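Local coordinates for protein cellulosomal scaffoldin (Bacteroides cellulosolvens, PDB 1TYJ) that probably anchors dockerin-bearing partners in the cellulosome, this fragment being a type-II cohesin module of the scaffoldin, at residues 16-21 / 126-131. Numbering follows the deposited sequence.
Sequences DKVTLT and IKLATF
L128 reaches across from the 126-131 strand, turns one methyl to V18 of the facing strand and lodges the other between V18 and L20. Its CG, anti to the backbone N (chi1 -179°) and beside the carbonyl carbon, continues toward the 16-21 segment. One prong, CD1, comes to 4.0 Å from CG1 of V18, while the other, CD2, lies 3.9 Å from CB of L20. CD2 is also 3.9 Å from CD1 of L20 and 4.1 Å from CG2 of V18, so this single methyl is gripped by both residues. The side chains do not meet end on: L128 and V18, and likewise L128 and L20, run past each other in opposite directions. No hydrogen bond crosses the contact, and its four touching residues are all buried.

Packing is looser beyond the leucine, where CD2 of L20 approaches CB of A129 at 4.3 Å. The outward faces of both segments are polar: T19 on one and T130 on the other have their side chains turned away from the contact, T19 OG1 hydrogen-bonding T114 OG1, and both residues are partly exposed. K127, next to L128 in the chain, is exposed to solvent.

The two segments belong to different sheets, and their meeting is part of the hydrophobic core of the cohesin beta sandwich. L128 sits where the 126-131 strand is interrupted, with strand pieces before and after it. V18 and L20 pair through their backbones with F115 and V113 of strand 108-117, whereas I126 pairs with I167 of strand 166-169. I7 of strand 2-7 and I167 each touch both V18 and L128, extending this core across the neighbouring strands.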
ATOM      1  N   ASP A  16     -13.878  -4.967  14.559  1.00 19.00           N
ATOM      2  CA  ASP A  16     -12.425  -4.988  14.783  1.00 19.62           C
ATOM      3  C   ASP A  16     -11.723  -4.248  13.654  1.00 19.54           C
ATOM      4  O   ASP A  16     -12.272  -4.118  12.542  1.00 19.83           O
ATOM      5  CB  ASP A  16     -11.906  -6.444  14.798  1.00 20.06           C
ATOM      6  CG  ASP A  16     -12.216  -7.172  16.109  1.00 22.52           C
ATOM      7  OD1 ASP A  16     -12.717  -6.522  17.062  1.00 24.11           O
ATOM      8  OD2 ASP A  16     -11.940  -8.400  16.178  1.00 24.31           O
ATOM      9  N   LYS A  17     -10.485  -3.819  13.926  1.00 20.15           N
ATOM     10  CA  LYS A  17      -9.667  -3.166  12.902  1.00 19.98           C
ATOM     11  C   LYS A  17      -8.559  -4.160  12.549  1.00 19.78           C
ATOM     12  O   LYS A  17      -8.015  -4.858  13.444  1.00 21.64           O
ATOM     13  CB  LYS A  17      -8.979  -1.923  13.453  1.00 21.43           C
ATOM     14  CG  LYS A  17      -9.864  -0.908  14.136  1.00 25.80           C
ATOM     15  CD  LYS A  17     -10.665  -0.103  13.194  1.00 27.90           C
ATOM     16  CE  LYS A  17     -11.639   0.807  13.989  1.00 32.05           C
ATOM     17  NZ  LYS A  17     -11.006   1.749  14.981  1.00 33.35           N
ATOM     18  N   VAL A  18      -8.223  -4.236  11.269  1.00 17.03           N
ATOM     19  CA  VAL A  18      -7.130  -5.090  10.828  1.00 16.07           C
ATOM     20  C   VAL A  18      -6.271  -4.260   9.885  1.00 16.01           C
ATOM     21  O   VAL A  18      -6.812  -3.526   9.053  1.00 16.45           O
ATOM     22  CB  VAL A  18      -7.692  -6.391  10.117  1.00 15.86           C
ATOM     23  CG1 VAL A  18      -8.785  -6.089   9.053  1.00 18.83           C
ATOM     24  CG2 VAL A  18      -6.533  -7.226   9.528  1.00 19.36           C
ATOM     25  N   THR A  19      -4.951  -4.343  10.067  1.00 15.86           N
ATOM     26  CA  THR A  19      -4.033  -3.506   9.294  1.00 15.41           C
ATOM     27  C   THR A  19      -3.169  -4.319   8.329  1.00 16.09           C
ATOM     28  O   THR A  19      -2.564  -5.329   8.729  1.00 16.81           O
ATOM     29  CB  THR A  19      -3.190  -2.668  10.250  1.00 16.00           C
ATOM     30  OG1 THR A  19      -4.073  -1.856  11.036  1.00 17.70           O
ATOM     31  CG2 THR A  19      -2.172  -1.769   9.511  1.00 17.44           C
ATOM     32  N   LEU A  20      -3.160  -3.890   7.066  1.00 15.69           N
ATOM     33  CA  LEU A  20      -2.234  -4.392   6.063  1.00 16.34           C
ATOM     34  C   LEU A  20      -1.006  -3.475   6.061  1.00 16.76           C
ATOM     35  O   LEU A  20      -1.104  -2.302   5.674  1.00 16.27           O
ATOM     36  CB  LEU A  20      -2.910  -4.315   4.691  1.00 16.34           C
ATOM     37  CG  LEU A  20      -2.142  -4.955   3.511  1.00 17.25           C
ATOM     38  CD1 LEU A  20      -2.120  -6.493   3.689  1.00 18.99           C
ATOM     39  CD2 LEU A  20      -2.759  -4.584   2.155  1.00 18.46           C
ATOM     40  N   THR A  21       0.142  -3.995   6.490  1.00 16.91           N
ATOM     41  CA  THR A  21       1.382  -3.255   6.366  1.00 16.66           C
ATOM     42  C   THR A  21       2.003  -3.664   5.026  1.00 16.68           C
ATOM     43  O   THR A  21       2.094  -4.876   4.706  1.00 16.95           O
ATOM     44  CB  THR A  21       2.309  -3.582   7.527  1.00 17.09           C
ATOM     45  OG1 THR A  21       1.739  -3.099   8.759  1.00 17.93           O
ATOM     46  CG2 THR A  21       3.681  -2.918   7.318  1.00 18.05           C
ATOM     47  N   ILE A 126     -11.595 -14.349   3.657  1.00 19.13           N
ATOM     48  CA  ILE A 126     -11.494 -13.573   2.442  1.00 19.23           C
ATOM     49  C   ILE A 126     -10.081 -13.013   2.340  1.00 17.70           C
ATOM     50  O   ILE A 126      -9.405 -12.815   3.350  1.00 18.48           O
ATOM     51  CB  ILE A 126     -12.501 -12.384   2.412  1.00 18.53           C
ATOM     52  CG1 ILE A 126     -12.195 -11.359   3.516  1.00 19.27           C
ATOM     53  CG2 ILE A 126     -13.949 -12.876   2.571  1.00 19.82           C
ATOM     54  CD1 ILE A 126     -13.002 -10.025   3.372  1.00 20.85           C
ATOM     55  N   LYS A 127      -9.624 -12.806   1.113  1.00 17.56           N
ATOM     56  CA  LYS A 127      -8.372 -12.085   0.864  1.00 17.10           C
ATOM     57  C   LYS A 127      -8.529 -10.697   1.495  1.00 16.68           C
ATOM     58  O   LYS A 127      -9.539 -10.023   1.286  1.00 17.97           O
ATOM     59  CB  LYS A 127      -8.130 -11.977  -0.643  1.00 16.65           C
ATOM     60  CG  LYS A 127      -7.738 -13.302  -1.297  1.00 20.48           C
ATOM     61  CD  LYS A 127      -7.818 -13.101  -2.824  1.00 24.48           C
ATOM     62  CE  LYS A 127      -7.355 -14.335  -3.599  1.00 28.28           C
ATOM     63  NZ  LYS A 127      -7.361 -14.031  -5.076  1.00 30.00           N
ATOM     64  N   LEU A 128      -7.542 -10.246   2.253  1.00 15.80           N
ATOM     65  CA  LEU A 128      -7.727  -8.905   2.848  1.00 16.11           C
ATOM     66  C   LEU A 128      -7.801  -7.818   1.757  1.00 16.88           C
ATOM     67  O   LEU A 128      -8.614  -6.863   1.837  1.00 18.27           O
ATOM     68  CB  LEU A 128      -6.599  -8.601   3.824  1.00 17.43           C
ATOM     69  CG  LEU A 128      -6.700  -7.233   4.526  1.00 17.21           C
ATOM     70  CD1 LEU A 128      -8.068  -7.076   5.228  1.00 19.18           C
ATOM     71  CD2 LEU A 128      -5.558  -7.069   5.545  1.00 16.85           C
ATOM     72  N   ALA A 129      -6.945  -7.954   0.755  1.00 15.46           N
ATOM     73  CA  ALA A 129      -6.939  -7.042  -0.389  1.00 15.64           C
ATOM     74  C   ALA A 129      -6.146  -7.690  -1.500  1.00 16.89           C
ATOM     75  O   ALA A 129      -5.452  -8.686  -1.266  1.00 18.06           O
ATOM     76  CB  ALA A 129      -6.307  -5.693   0.009  1.00 16.55           C
ATOM     77  N   THR A 130      -6.237  -7.107  -2.689  1.00 17.48           N
ATOM     78  CA  THR A 130      -5.424  -7.521  -3.818  1.00 18.10           C
ATOM     79  C   THR A 130      -4.768  -6.306  -4.500  1.00 19.19           C
ATOM     80  O   THR A 130      -5.393  -5.252  -4.614  1.00 19.88           O
ATOM     81  CB  THR A 130      -6.310  -8.291  -4.858  1.00 19.34           C
ATOM     82  OG1 THR A 130      -7.318  -7.432  -5.377  0.50 15.77           O
ATOM     83  CG2 THR A 130      -6.967  -9.527  -4.224  0.50 20.01           C
ATOM     84  N   PHE A 131      -3.520  -6.449  -4.951  1.00 17.56           N
ATOM     85  CA  PHE A 131      -2.947  -5.430  -5.809  1.00 18.81           C
ATOM     86  C   PHE A 131      -3.382  -5.768  -7.249  1.00 19.89           C
ATOM     87  O   PHE A 131      -3.110  -6.878  -7.737  1.00 20.09           O
ATOM     88  CB  PHE A 131      -1.421  -5.496  -5.732  1.00 19.14           C
ATOM     89  CG  PHE A 131      -0.853  -5.089  -4.393  1.00 18.07           C
ATOM     90  CD1 PHE A 131      -0.603  -6.045  -3.414  1.00 18.57           C
ATOM     91  CD2 PHE A 131      -0.487  -3.764  -4.151  1.00 17.18           C
ATOM     92  CE1 PHE A 131      -0.027  -5.681  -2.154  1.00 20.69           C
ATOM     93  CE2 PHE A 131       0.097  -3.370  -2.911  1.00 20.50           C
ATOM     94  CZ  PHE A 131       0.322  -4.332  -1.907  1.00 20.83           C
TER